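Local coordinates for putative phthiocerol dimycocerosate transporter LppX (Mycobacterium tuberculosis, PDB 2BYO), which probably helps move phthiocerol dimycocerosates, lipids of the mycobacterial cell wall, from the cell membrane to the outer membrane, at residues Ala26-Ser31 / Thr145-Thr150; Asp33-Leu38 / His179-Ala184; Cys75-Glu80 / Ile92-Phe97. All blocks are in the same frame, centred on the assembly; numbering follows the deposited sequence.

How the contacts relate
Contacts 1 and 2 set successive parts of helix 22-36 against the large antiparallel sheet, on strand 142-151 and at the start of strand 181-187; their centres are 11 Å apart and they touch through Ser31 and His179. Contact 1 is buried and mainly aliphatic, with a water between polar groups at one end. Contact 2 is partly buried and more mixed, pairing a methyl-to-carbonyl contact with a water-bridged threonine beside the fatty-acid chain. Contact 3, also partly buried, lies on the opposite side of the chain's centre from the other two, about 32 and 27 Å away centre to centre. It involves no helix: two strands of the same sheet meet there through apolar side chains alone.

Contact 1. Residues Ala26-Ser31 / Thr145-Thr150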
loop_
_atom_site.group_PDB
_atom_site.type_symbol
_atom_site.label_atom_id
_atom_site.label_comp_id
_atom_site.label_asym_id
_atom_site.label_seq_id
_atom_site.Cartn_x
_atom_site.Cartn_y
_atom_site.Cartn_z
ATOM N N ALA A 26 8.447 -8.934 14.949
ATOM C CA ALA A 26 9.050 -7.754 15.536
ATOM C C ALA A 26 9.642 -6.869 14.446
ATOM O O ALA A 26 9.482 -5.649 14.480
ATOM C CB ALA A 26 10.115 -8.148 16.541
ATOM N N GLU A 27 10.326 -7.487 13.484
ATOM C CA GLU A 27 10.936 -6.755 12.385
ATOM C C GLU A 27 9.881 -6.092 11.512
ATOM O O GLU A 27 10.070 -4.960 11.076
ATOM C CB GLU A 27 11.831 -7.674 11.549
ATOM C CG GLU A 27 12.599 -6.988 10.415
ATOM C CD GLU A 27 13.643 -5.990 10.905
ATOM O OE1 GLU A 27 14.357 -5.417 10.056
ATOM O OE2 GLU A 27 13.764 -5.775 12.125
ATOM N N ILE A 28 8.766 -6.779 11.258
ATOM C CA ILE A 28 7.673 -6.152 10.503
ATOM C C ILE A 28 7.069 -4.972 11.287
ATOM O O ILE A 28 6.766 -3.926 10.708
ATOM C CB ILE A 28 6.556 -7.149 10.140
ATOM C CG1 ILE A 28 7.103 -8.259 9.236
ATOM C CG2 ILE A 28 5.398 -6.417 9.439
ATOM C CD1 ILE A 28 6.189 -9.450 9.137
ATOM N N ARG A 29 6.893 -5.131 12.594
ATOM C CA ARG A 29 6.394 -4.019 13.412
ATOM C C ARG A 29 7.324 -2.807 13.379
ATOM O O ARG A 29 6.855 -1.673 13.372
ATOM C CB ARG A 29 6.150 -4.437 14.850
ATOM C CG ARG A 29 4.816 -5.077 15.061
ATOM C CD ARG A 29 4.667 -5.521 16.502
ATOM N NE ARG A 29 3.274 -5.804 16.851
ATOM C CZ ARG A 29 2.777 -7.009 17.156
ATOM N NH1 ARG A 29 1.485 -7.116 17.463
ATOM N NH2 ARG A 29 3.544 -8.104 17.175
ATOM N N GLN A 30 8.631 -3.043 13.346
ATOM C CA GLN A 30 9.585 -1.954 13.149
ATOM C C GLN A 30 9.317 -1.173 11.849
ATOM O O GLN A 30 9.394 0.057 11.855
ATOM C CB GLN A 30 11.021 -2.468 13.160
ATOM C CG GLN A 30 11.515 -2.954 14.513
ATOM C CD GLN A 30 12.058 -1.842 15.418
ATOM O OE1 GLN A 30 12.220 -0.699 14.999
ATOM N NE2 GLN A 30 12.351 -2.191 16.661
ATOM N N SER A 31 9.012 -1.865 10.743
ATOM C CA SER A 31 8.745 -1.157 9.476
ATOM C C SER A 31 7.408 -0.446 9.492
ATOM O O SER A 31 7.282 0.625 8.910
ATOM C CB SER A 31 8.833 -2.062 8.232
ATOM O OG SER A 31 7.744 -2.963 8.160
ATOM N N THR A 145 15.277 -6.839 3.694
ATOM C CA THR A 145 14.945 -8.165 4.181
ATOM C C THR A 145 13.589 -8.520 3.601
ATOM O O THR A 145 12.616 -7.774 3.785
ATOM C CB THR A 145 14.851 -8.153 5.715
ATOM O OG1 THR A 145 16.091 -7.696 6.278
ATOM C CG2 THR A 145 14.521 -9.518 6.244
ATOM N N LYS A 146 13.535 -9.637 2.881
ATOM C CA LYS A 146 12.304 -10.128 2.292
ATOM C C LYS A 146 11.676 -11.112 3.263
ATOM O O LYS A 146 12.318 -12.071 3.669
ATOM C CB LYS A 146 12.584 -10.810 0.954
ATOM C CG LYS A 146 11.342 -11.286 0.226
ATOM C CD LYS A 146 11.713 -12.120 -0.993
ATOM C CE LYS A 146 10.469 -12.568 -1.771
ATOM N NZ LYS A 146 10.826 -13.434 -2.927
ATOM N N ILE A 147 10.438 -10.845 3.660
ATOM C CA ILE A 147 9.710 -11.711 4.568
ATOM C C ILE A 147 8.350 -11.985 3.966
ATOM O O ILE A 147 7.611 -11.058 3.646
ATOM C CB ILE A 147 9.530 -11.088 5.975
ATOM C CG1 ILE A 147 10.888 -10.747 6.580
ATOM C CG2 ILE A 147 8.775 -12.066 6.911
ATOM C CD1 ILE A 147 10.812 -10.043 7.909
ATOM N N THR A 148 8.038 -13.266 3.802
ATOM C CA THR A 148 6.751 -13.698 3.299
ATOM C C THR A 148 5.892 -14.150 4.456
ATOM O O THR A 148 6.389 -14.494 5.517
ATOM C CB THR A 148 6.895 -14.876 2.317
ATOM O OG1 THR A 148 7.624 -15.936 2.949
ATOM C CG2 THR A 148 7.632 -14.444 1.068
ATOM N N GLY A 149 4.593 -14.185 4.231
ATOM C CA GLY A 149 3.647 -14.574 5.272
ATOM C C GLY A 149 2.287 -14.767 4.653
ATOM O O GLY A 149 2.092 -14.449 3.481
ATOM N N THR A 150 1.351 -15.284 5.439
ATOM C CA THR A 150 0.003 -15.530 4.971
ATOM C C THR A 150 -0.964 -14.655 5.779
ATOM O O THR A 150 -0.924 -14.644 7.007
ATOM C CB THR A 150 -0.316 -17.025 5.068
ATOM O OG1 THR A 150 0.487 -17.721 4.103
ATOM C CG2 THR A 150 -1.798 -17.316 4.810
HETATM O O HOH W 1 15.506 -5.465 7.809
#
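Ile28 and Ile147 mark the closest backbone approach between helical residues 26-31 and the extended strand 145-150, with their CA atoms 8.4 Å apart. Toward the strand's beginning the spacing is a little wider, 9.2 Å between the CA atoms of Glu27 and Thr145, so the backbones stay well separated and side chains bridge the gap. Ile147 points at the helix and uses both of its branches. Its CG2 methyl meets CD1 at the end of Ile28 at 4.3 Å, while its CD1 lies 4.3 Å from CG of Glu27. Ile28 does not aim directly at the strand; its CD1, anti to CA (chi2 165°), is carried across to it. With CG of Glu27 anti to the backbone N (chi1 -176°), the aliphatic part of this residue packs on Ile147 and its carboxylate lies at the Thr145 end. There a water lies between Glu27 OE1 and Thr145 OG1, 2.8 Å from the latter; its approach to the carboxylate is unusually short, so that half of the bridge is less certain. Within the helix, Ser31 OG donates to the carbonyl O of Ile28 at 2.9 Å, satisfying a buried hydroxyl. Ile28 also touches the bound docosahexaenoic acid, so the helix side of this packing faces the lipid. Strand 142-151 runs between strands 167-174 and 129-139, and helix 22-36 rests on all three: Glu27 reaches Ile173, and Ile28 reaches Leu131.

Contact 2. Residues Asp33-Leu38 / His179-Ala184; sequences DATKGL and HHLVRA. With HXA (docosa-4,7,10,13,16,19-hexaenoic acid), chain I.
The first torsions of Thr35 and Leu181 turn both side chains to each other and to the bound docosahexaenoic acid. In Thr35 (chi1 -58°) OG1 sits beside the backbone N and CG2 lies anti to it, which turns the hydroxyl to Leu181 and the methyl to the lipid. Leu181 CG is likewise anti to its N (chi1 -175°), and with chi2 at 59° CD2 comes within 3.9 Å of lipid C12. The two side chains meet at a slant, with Thr35 OG1 3.6 Å from Leu181 CB. A water links the Thr35 side chain to the strand backbone: it donates to Thr35 OG1 at 2.9 Å and accepts from Leu181 N at 2.8 Å. That hydroxyl also bonds to Ser31 O, so two partners hold it. Ala34 CB packs on His179 O at 3.9 Å. Thr35 CG2, 4.0 Å from lipid C7, and Lys36 CG, 3.9 Å from its carboxylate O2, continue the pocket wall. Helix 22-36 thus ends over strand 181-187, which enters through an inverse gamma turn centred on Leu181, forms a classic bulge opposite Trp172 of strand 167-174, and is flanked on its other edge by strand 191-198, whose Gln197 touches both Thr35 and Leu181.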
loop_
_atom_site.group_PDB
_atom_site.type_symbol
_atom_site.label_atom_id
_atom_site.label_comp_id
_atom_site.label_asym_id
_atom_site.label_seq_id
_atom_site.Cartn_x
_atom_site.Cartn_y
_atom_site.Cartn_z
ATOM N N ASP A 33 5.913 0.771 12.219
ATOM C CA ASP A 33 6.141 1.949 13.057
ATOM C C ASP A 33 6.901 3.047 12.309
ATOM O O ASP A 33 6.562 4.219 12.425
ATOM C CB ASP A 33 6.882 1.576 14.335
ATOM C CG ASP A 33 6.016 0.788 15.300
ATOM O OD1 ASP A 33 4.768 0.826 15.179
ATOM O OD2 ASP A 33 6.584 0.137 16.188
ATOM N N ALA A 34 7.905 2.671 11.524
ATOM C CA ALA A 34 8.605 3.651 10.699
ATOM C C ALA A 34 7.623 4.289 9.717
ATOM O O ALA A 34 7.611 5.501 9.551
ATOM C CB ALA A 34 9.773 3.016 9.975
ATOM N N THR A 35 6.766 3.472 9.112
ATOM C CA THR A 35 5.753 3.966 8.188
ATOM C C THR A 35 4.784 4.939 8.864
ATOM O O THR A 35 4.460 5.997 8.306
ATOM C CB THR A 35 4.981 2.792 7.537
ATOM O OG1 THR A 35 5.911 1.942 6.860
ATOM C CG2 THR A 35 3.961 3.288 6.545
ATOM N N LYS A 36 4.322 4.578 10.058
ATOM C CA LYS A 36 3.432 5.436 10.831
ATOM C C LYS A 36 4.034 6.813 11.179
ATOM O O LYS A 36 3.307 7.802 11.290
ATOM C CB LYS A 36 3.019 4.739 12.128
ATOM C CG LYS A 36 1.893 3.758 11.976
ATOM C CD LYS A 36 1.324 3.379 13.365
ATOM C CE LYS A 36 0.158 2.385 13.262
ATOM N NZ LYS A 36 -0.467 2.087 14.606
ATOM N N GLY A 37 5.352 6.860 11.366
ATOM C CA GLY A 37 6.048 8.090 11.746
ATOM C C GLY A 37 6.407 9.047 10.617
ATOM O O GLY A 37 6.938 10.126 10.868
ATOM N N LEU A 38 6.136 8.657 9.379
ATOM C CA LEU A 38 6.462 9.481 8.206
ATOM C C LEU A 38 5.640 10.765 8.131
ATOM O O LEU A 38 4.442 10.769 8.419
ATOM C CB LEU A 38 6.231 8.677 6.919
ATOM C CG LEU A 38 7.163 7.490 6.693
ATOM C CD1 LEU A 38 6.653 6.609 5.564
ATOM C CD2 LEU A 38 8.576 7.974 6.391
ATOM N N HIS A 179 14.487 0.908 8.749
ATOM C CA HIS A 179 13.361 -0.047 8.723
ATOM C C HIS A 179 12.254 0.352 7.747
ATOM O O HIS A 179 11.105 -0.023 7.933
ATOM C CB HIS A 179 12.781 -0.245 10.127
ATOM C CG HIS A 179 13.684 -1.001 11.054
ATOM N ND1 HIS A 179 14.417 -0.389 12.043
ATOM C CD2 HIS A 179 13.964 -2.321 11.142
ATOM C CE1 HIS A 179 15.117 -1.293 12.698
ATOM N NE2 HIS A 179 14.857 -2.477 12.176
ATOM N N HIS A 180 12.593 1.095 6.696
ATOM C CA HIS A 180 11.570 1.562 5.759
ATOM C C HIS A 180 10.878 0.358 5.150
ATOM O O HIS A 180 11.530 -0.636 4.831
ATOM C CB HIS A 180 12.164 2.385 4.616
ATOM C CG HIS A 180 12.576 3.766 5.007
ATOM N ND1 HIS A 180 13.701 4.377 4.487
ATOM C CD2 HIS A 180 12.014 4.658 5.853
ATOM C CE1 HIS A 180 13.811 5.589 5.003
ATOM N NE2 HIS A 180 12.799 5.787 5.829
ATOM N N LEU A 181 9.565 0.452 4.999
ATOM C CA LEU A 181 8.822 -0.562 4.271
ATOM C C LEU A 181 8.965 -0.238 2.784
ATOM O O LEU A 181 8.125 0.469 2.207
ATOM C CB LEU A 181 7.354 -0.572 4.714
ATOM C CG LEU A 181 6.484 -1.682 4.104
ATOM C CD1 LEU A 181 7.022 -3.087 4.418
ATOM C CD2 LEU A 181 5.046 -1.555 4.622
ATOM N N VAL A 182 10.046 -0.721 2.177
ATOM C CA VAL A 182 10.377 -0.353 0.791
ATOM C C VAL A 182 9.296 -0.885 -0.159
ATOM O O VAL A 182 8.844 -0.186 -1.075
ATOM C CB VAL A 182 11.777 -0.875 0.381
ATOM C CG1 VAL A 182 12.096 -0.512 -1.071
ATOM C CG2 VAL A 182 12.841 -0.319 1.304
ATOM N N ARG A 183 8.855 -2.111 0.094
ATOM C CA ARG A 183 7.826 -2.718 -0.713
ATOM C C ARG A 183 6.952 -3.680 0.100
ATOM O O ARG A 183 7.397 -4.299 1.085
ATOM C CB ARG A 183 8.475 -3.427 -1.913
ATOM C CG ARG A 183 7.524 -4.078 -2.920
ATOM C CD ARG A 183 8.282 -4.523 -4.172
ATOM N NE ARG A 183 8.685 -3.371 -4.980
ATOM C CZ ARG A 183 9.491 -3.432 -6.035
ATOM N NH1 ARG A 183 10.027 -4.585 -6.414
ATOM N NH2 ARG A 183 9.778 -2.323 -6.709
ATOM N N ALA A 184 5.697 -3.776 -0.329
ATOM C CA ALA A 184 4.748 -4.735 0.203
ATOM C C ALA A 184 3.874 -5.207 -0.939
ATOM O O ALA A 184 3.464 -4.415 -1.782
ATOM C CB ALA A 184 3.910 -4.089 1.284
HETATM C C1 HXA I . -1.124 5.501 9.850
HETATM O O1 HXA I . -1.831 6.069 10.718
HETATM O O2 HXA I . -1.183 4.272 9.620
HETATM C C2 HXA I . -0.149 6.351 9.060
HETATM C C3 HXA I . -0.158 5.988 7.572
HETATM C C4 HXA I . 0.156 7.206 6.694
HETATM C C5 HXA I . 1.504 7.107 5.972
HETATM C C6 HXA I . 1.353 6.884 4.463
HETATM C C7 HXA I . 1.900 5.534 4.018
HETATM C C8 HXA I . 1.148 5.008 2.802
HETATM C C9 HXA I . 1.719 3.665 2.345
HETATM C C10 HXA I . 0.805 2.478 2.658
HETATM C C11 HXA I . 1.149 1.777 3.976
HETATM C C12 HXA I . 1.853 0.433 3.770
HETATM C C13 HXA I . 0.871 -0.731 3.591
HETATM C C14 HXA I . 0.758 -1.626 4.831
HETATM C C15 HXA I . 1.188 -3.065 4.540
HETATM C C16 HXA I . 0.938 -3.957 5.753
HETATM C C17 HXA I . 1.770 -5.235 5.712
HETATM C C18 HXA I . 1.068 -6.359 6.482
HETATM C C19 HXA I . 2.033 -7.437 6.971
HETATM C C20 HXA I . 2.317 -8.470 5.885
HETATM C C21 HXA I . 3.241 -9.576 6.393
HETATM C C22 HXA I . 3.978 -10.305 5.284
HETATM O O HOH W 2 8.319 2.927 5.663
#

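Contact 3. Residues Cys75-Glu80 / Ile92-Phe97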
loop_
_atom_site.group_PDB
_atom_site.type_symbol
_atom_site.label_atom_id
_atom_site.label_comp_id
_atom_site.label_asym_id
_atom_site.label_seq_id
_atom_site.Cartn_x
_atom_site.Cartn_y
_atom_site.Cartn_z
ATOM N N CYS A 75 -2.416 8.234 -12.077
ATOM C CA CYS A 75 -2.861 6.850 -12.009
ATOM C C CYS A 75 -3.320 6.332 -13.359
ATOM O O CYS A 75 -3.480 7.089 -14.316
ATOM C CB CYS A 75 -3.983 6.691 -10.972
ATOM S SG CYS A 75 -5.580 7.366 -11.407
ATOM N N THR A 76 -3.498 5.024 -13.414
ATOM C CA THR A 76 -4.151 4.366 -14.528
ATOM C C THR A 76 -5.524 3.977 -13.995
ATOM O O THR A 76 -5.616 3.211 -13.027
ATOM C CB THR A 76 -3.357 3.127 -14.999
ATOM O OG1 THR A 76 -2.080 3.546 -15.502
ATOM C CG2 THR A 76 -4.103 2.381 -16.103
ATOM N N TYR A 77 -6.565 4.522 -14.621
ATOM C CA TYR A 77 -7.949 4.345 -14.206
ATOM C C TYR A 77 -8.779 3.880 -15.398
ATOM O O TYR A 77 -8.821 4.547 -16.433
ATOM C CB TYR A 77 -8.516 5.666 -13.657
ATOM C CG TYR A 77 -10.017 5.631 -13.467
ATOM C CD1 TYR A 77 -10.587 4.944 -12.402
ATOM C CD2 TYR A 77 -10.870 6.269 -14.363
ATOM C CE1 TYR A 77 -11.956 4.885 -12.235
ATOM C CE2 TYR A 77 -12.247 6.218 -14.196
ATOM C CZ TYR A 77 -12.777 5.521 -13.131
ATOM O OH TYR A 77 -14.135 5.464 -12.960
ATOM N N ASN A 78 -9.442 2.737 -15.244
ATOM C CA ASN A 78 -10.204 2.113 -16.318
ATOM C C ASN A 78 -9.414 2.031 -17.629
ATOM O O ASN A 78 -9.950 2.270 -18.710
ATOM C CB ASN A 78 -11.542 2.847 -16.506
ATOM C CG ASN A 78 -12.533 2.561 -15.375
ATOM O OD1 ASN A 78 -12.257 1.771 -14.460
ATOM N ND2 ASN A 78 -13.696 3.195 -15.442
ATOM N N ASP A 79 -8.132 1.696 -17.497
ATOM C CA ASP A 79 -7.181 1.543 -18.606
ATOM C C ASP A 79 -6.737 2.847 -19.253
ATOM O O ASP A 79 -5.994 2.821 -20.226
ATOM C CB ASP A 79 -7.695 0.572 -19.674
ATOM C CG ASP A 79 -7.698 -0.856 -19.202
ATOM O OD1 ASP A 79 -6.720 -1.272 -18.537
ATOM O OD2 ASP A 79 -8.679 -1.569 -19.503
ATOM N N GLU A 80 -7.174 3.978 -18.714
ATOM C CA GLU A 80 -6.671 5.270 -19.143
ATOM C C GLU A 80 -5.452 5.589 -18.288
ATOM O O GLU A 80 -5.559 5.702 -17.075
ATOM C CB GLU A 80 -7.732 6.354 -18.961
ATOM C CG GLU A 80 -7.299 7.762 -19.375
ATOM C CD GLU A 80 -7.290 7.983 -20.883
ATOM O OE1 GLU A 80 -7.571 7.042 -21.664
ATOM O OE2 GLU A 80 -6.988 9.123 -21.289
ATOM N N ILE A 92 -11.554 10.984 -2.608
ATOM C CA ILE A 92 -10.606 10.364 -3.530
ATOM C C ILE A 92 -11.131 10.672 -4.924
ATOM O O ILE A 92 -12.260 10.302 -5.244
ATOM C CB ILE A 92 -10.555 8.834 -3.321
ATOM C CG1 ILE A 92 -10.046 8.508 -1.906
ATOM C CG2 ILE A 92 -9.683 8.162 -4.374
ATOM C CD1 ILE A 92 -10.301 7.063 -1.479
ATOM N N SER A 93 -10.322 11.349 -5.737
ATOM C CA SER A 93 -10.760 11.884 -7.034
ATOM C C SER A 93 -9.754 11.631 -8.167
ATOM O O SER A 93 -8.554 11.486 -7.927
ATOM C CB SER A 93 -10.977 13.390 -6.918
ATOM O OG SER A 93 -11.966 13.708 -5.950
ATOM N N VAL A 94 -10.276 11.582 -9.395
ATOM C CA VAL A 94 -9.481 11.499 -10.628
ATOM C C VAL A 94 -10.005 12.537 -11.630
ATOM O O VAL A 94 -11.168 12.916 -11.579
ATOM C CB VAL A 94 -9.508 10.089 -11.292
ATOM C CG1 VAL A 94 -8.840 9.070 -10.408
ATOM C CG2 VAL A 94 -10.926 9.648 -11.624
ATOM N N LYS A 95 -9.123 13.002 -12.512
ATOM C CA LYS A 95 -9.460 14.001 -13.522
ATOM C C LYS A 95 -9.549 13.329 -14.888
ATOM O O LYS A 95 -8.577 12.734 -15.378
ATOM C CB LYS A 95 -8.417 15.118 -13.547
ATOM C CG LYS A 95 -8.806 16.350 -14.366
ATOM C CD LYS A 95 -7.669 17.366 -14.394
ATOM C CE LYS A 95 -8.081 18.627 -15.119
ATOM N NZ LYS A 95 -6.978 19.632 -15.166
ATOM N N LEU A 96 -10.730 13.411 -15.484
ATOM C CA LEU A 96 -10.967 12.919 -16.831
ATOM C C LEU A 96 -11.329 14.090 -17.722
ATOM O O LEU A 96 -12.336 14.784 -17.515
ATOM C CB LEU A 96 -12.076 11.887 -16.839
ATOM C CG LEU A 96 -11.792 10.634 -16.022
ATOM C CD1 LEU A 96 -13.063 9.807 -15.948
ATOM C CD2 LEU A 96 -10.660 9.842 -16.636
ATOM N N PHE A 97 -10.487 14.294 -18.727
ATOM C CA PHE A 97 -10.569 15.448 -19.602
ATOM C C PHE A 97 -10.402 16.688 -18.739
ATOM O O PHE A 97 -9.383 16.786 -18.083
ATOM C CB PHE A 97 -11.833 15.411 -20.473
ATOM C CG PHE A 97 -11.643 16.076 -21.792
ATOM C CD1 PHE A 97 -10.959 15.426 -22.798
ATOM C CD2 PHE A 97 -12.076 17.369 -22.008
ATOM C CE1 PHE A 97 -10.747 16.034 -24.017
ATOM C CE2 PHE A 97 -11.863 17.986 -23.230
ATOM C CZ PHE A 97 -11.193 17.303 -24.236
#
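Cys75, Tyr77, Val94 and Leu96 interlock between two strands that are not neighbours in the sheet: strand 83-88 runs between them. The short segments 75-77 and 92-96 are 9.2 Å apart at their closest and turned 79° from each other, consistent with strong twisting and bending of the sheet here, and side chains of alternate residues fill the angle. Val94 is the central bump. One of its methyls, CG1, presses against SG of Cys75 at 3.8 Å, while the other, CG2, sits over a face of the Tyr77 ring, 4.4 Å from CD2. The isopropyl group therefore wedges into the notch between sulfur and ring. Cys75 contributes to that notch because chi1 of 72° tucks SG between its backbone N and carbonyl carbon. Leu96, two residues on, crosses Tyr77 at about a right angle and brings CD1 obliquely to CE2 of the ring at 4.1 Å, closing the outer end. On the ring's other face lies the amide carbon CG of Asn78, 3.7 Å above the plane and displaced toward the rim, so that Tyr77 is held between its own neighbour and Val94. Asn78 belongs to a type I' turn, closed by paired backbone bonds between Tyr77 and Glu80. Beneath, Val83 of the middle strand touches both Cys75 and Val94, and Leu103 touches Tyr77 and Val94. Sulfur, methyls and aromatic carbons make up the meeting surfaces, so cohesion here probably comes mainly from dispersion and from the partial exclusion of water.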